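Local coordinates for repeat Five Residue (Rfr) protein or pentapeptide repeat protein (Cyanothece, PDB 2O6W) that is of unknown function but folds into a right-handed quadrilateral beta helix built from tandem pentapeptide repeats, at residues T3-R8 with V16-E21. Sequence-based numbering, arbitrary orientation.
Sequences TNNLYR and VGCNLE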
loop_
_atom_site.group_PDB
_atom_site.type_symbol
_atom_site.label_atom_id
_atom_site.label_comp_id
_atom_site.label_asym_id
_atom_site.label_seq_id
_atom_site.Cartn_x
_atom_site.Cartn_y
_atom_site.Cartn_z
ATOM N N THR A 3 -6.639 -1.028 -19.059
ATOM C CA THR A 3 -6.296 0.293 -19.557
ATOM C C THR A 3 -7.125 1.363 -18.831
ATOM O O THR A 3 -6.604 2.406 -18.444
ATOM C CB THR A 3 -6.542 0.355 -21.083
ATOM O OG1 THR A 3 -6.040 1.586 -21.606
ATOM C CG2 THR A 3 -8.020 0.234 -21.386
ATOM N N ASN A 4 -8.410 1.083 -18.629
ATOM C CA ASN A 4 -9.301 2.009 -17.946
ATOM C C ASN A 4 -8.950 2.130 -16.462
ATOM O O ASN A 4 -9.051 3.214 -15.883
ATOM C CB ASN A 4 -10.758 1.555 -18.101
ATOM C CG ASN A 4 -11.748 2.557 -17.516
ATOM O OD1 ASN A 4 -12.219 2.404 -16.381
ATOM N ND2 ASN A 4 -12.059 3.597 -18.289
ATOM N N ASN A 5 -8.550 1.022 -15.843
ATOM C CA ASN A 5 -8.180 1.046 -14.432
ATOM C C ASN A 5 -6.944 1.919 -14.247
ATOM O O ASN A 5 -6.890 2.746 -13.343
ATOM C CB ASN A 5 -7.900 -0.369 -13.914
ATOM C CG ASN A 5 -9.132 -1.247 -13.927
ATOM O OD1 ASN A 5 -10.258 -0.757 -14.001
ATOM N ND2 ASN A 5 -8.927 -2.557 -13.848
ATOM N N LEU A 6 -5.965 1.739 -15.124
ATOM C CA LEU A 6 -4.739 2.513 -15.063
ATOM C C LEU A 6 -5.018 4.000 -15.244
ATOM O O LEU A 6 -4.344 4.838 -14.650
ATOM C CB LEU A 6 -3.759 2.042 -16.138
ATOM C CG LEU A 6 -3.260 0.600 -16.014
ATOM C CD1 LEU A 6 -2.326 0.287 -17.172
ATOM C CD2 LEU A 6 -2.546 0.407 -14.693
ATOM N N TYR A 7 -6.015 4.321 -16.063
ATOM C CA TYR A 7 -6.362 5.712 -16.311
ATOM C C TYR A 7 -7.002 6.323 -15.079
ATOM O O TYR A 7 -6.700 7.452 -14.709
ATOM C CB TYR A 7 -7.330 5.834 -17.482
ATOM C CG TYR A 7 -7.597 7.264 -17.886
ATOM C CD1 TYR A 7 -6.592 8.040 -18.463
ATOM C CD2 TYR A 7 -8.856 7.838 -17.711
ATOM C CE1 TYR A 7 -6.833 9.349 -18.864
ATOM C CE2 TYR A 7 -9.109 9.150 -18.109
ATOM C CZ TYR A 7 -8.092 9.894 -18.686
ATOM O OH TYR A 7 -8.343 11.183 -19.107
ATOM N N ARG A 8 -7.900 5.574 -14.452
ATOM C CA ARG A 8 -8.563 6.052 -13.254
ATOM C C ARG A 8 -7.525 6.280 -12.165
ATOM O O ARG A 8 -7.653 7.195 -11.361
ATOM C CB ARG A 8 -9.603 5.034 -12.781
ATOM C CG ARG A 8 -10.804 4.904 -13.697
ATOM C CD ARG A 8 -11.571 3.623 -13.413
ATOM N NE ARG A 8 -12.068 3.551 -12.044
ATOM C CZ ARG A 8 -12.498 2.432 -11.470
ATOM N NH1 ARG A 8 -12.487 1.295 -12.154
ATOM N NH2 ARG A 8 -12.931 2.443 -10.214
ATOM N N VAL A 16 -11.403 2.095 -6.806
ATOM C CA VAL A 16 -12.196 1.367 -5.827
ATOM C C VAL A 16 -12.770 0.088 -6.430
ATOM O O VAL A 16 -13.347 0.110 -7.518
ATOM C CB VAL A 16 -13.359 2.257 -5.298
ATOM C CG1 VAL A 16 -14.222 1.482 -4.303
ATOM C CG2 VAL A 16 -12.792 3.508 -4.635
ATOM N N GLY A 17 -12.592 -1.025 -5.720
ATOM C CA GLY A 17 -13.106 -2.306 -6.172
ATOM C C GLY A 17 -12.493 -2.888 -7.435
ATOM O O GLY A 17 -12.932 -3.937 -7.894
ATOM N N CYS A 18 -11.489 -2.224 -7.999
ATOM C CA CYS A 18 -10.850 -2.711 -9.218
ATOM C C CYS A 18 -10.190 -4.074 -8.995
ATOM O O CYS A 18 -9.828 -4.429 -7.873
ATOM C CB CYS A 18 -9.773 -1.722 -9.703
ATOM S SG CYS A 18 -10.339 -0.083 -10.293
ATOM N N ASN A 19 -10.053 -4.835 -10.072
ATOM C CA ASN A 19 -9.392 -6.124 -10.015
ATOM C C ASN A 19 -8.021 -5.920 -10.634
ATOM O O ASN A 19 -7.887 -5.811 -11.852
ATOM C CB ASN A 19 -10.195 -7.176 -10.776
ATOM C CG ASN A 19 -11.420 -7.637 -9.998
ATOM O OD1 ASN A 19 -11.297 -8.146 -8.876
ATOM N ND2 ASN A 19 -12.607 -7.451 -10.579
ATOM N N LEU A 20 -7.009 -5.850 -9.777
ATOM C CA LEU A 20 -5.639 -5.623 -10.207
ATOM C C LEU A 20 -4.729 -6.762 -9.782
ATOM O O LEU A 20 -3.550 -6.549 -9.500
ATOM C CB LEU A 20 -5.133 -4.312 -9.603
ATOM C CG LEU A 20 -6.005 -3.087 -9.885
ATOM C CD1 LEU A 20 -5.625 -1.944 -8.956
ATOM C CD2 LEU A 20 -5.849 -2.686 -11.342
ATOM N N GLU A 21 -5.272 -7.971 -9.742
ATOM C CA GLU A 21 -4.501 -9.141 -9.335
ATOM C C GLU A 21 -3.280 -9.377 -10.226
ATOM O O GLU A 21 -3.385 -9.379 -11.446
ATOM C CB GLU A 21 -5.372 -10.402 -9.375
ATOM C CG GLU A 21 -6.766 -10.290 -8.754
ATOM C CD GLU A 21 -7.768 -9.506 -9.620
ATOM O OE1 GLU A 21 -7.559 -9.374 -10.854
ATOM O OE2 GLU A 21 -8.785 -9.040 -9.056
HETATM O O HOH W 1 -11.376 -4.033 -12.435
#
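Asn5 and Arg8, one turn apart on helix 2-10, face the irregular segment 16-21, with the CA atoms of Asn5 and Cys18 7.0 Å apart as the closest backbone pair. No direct hydrogen bond joins the two segments. Cys18, bonded through SG to Cys15, presents its sulfur to the helix: SG lies over one face of the Arg8 guanidinium, 3.2 Å from NH1 of Arg8. The arginine suits this place because its long chain, bent at chi3 (60°), brings the edge of the flat group toward Val16, whose O is 3.6 Å from NH2 of Arg8. The main charge partner of Arg8 is Glu14, which is salt-bridged to NE and so helps fix the guanidinium. Asn5 sets its amide beside the same sulfur, its OD1 being 3.8 Å from SG of Cys18, while its CB and ND2 rest against CD2 of Leu20. One water accepts from both Asn5 ND2 (3.2 Å) and the backbone N of Asn19 (2.8 Å). An alanine at Asn5 is likely to cost this water its side-chain donor and uncover part of the sulfur. Helix 2-10 is thus held against a segment hydrogen-bonded to Asn62 of the repeats by sulfur-over-guanidinium packing and a shared water, while Glu14 meets the arginine's charge.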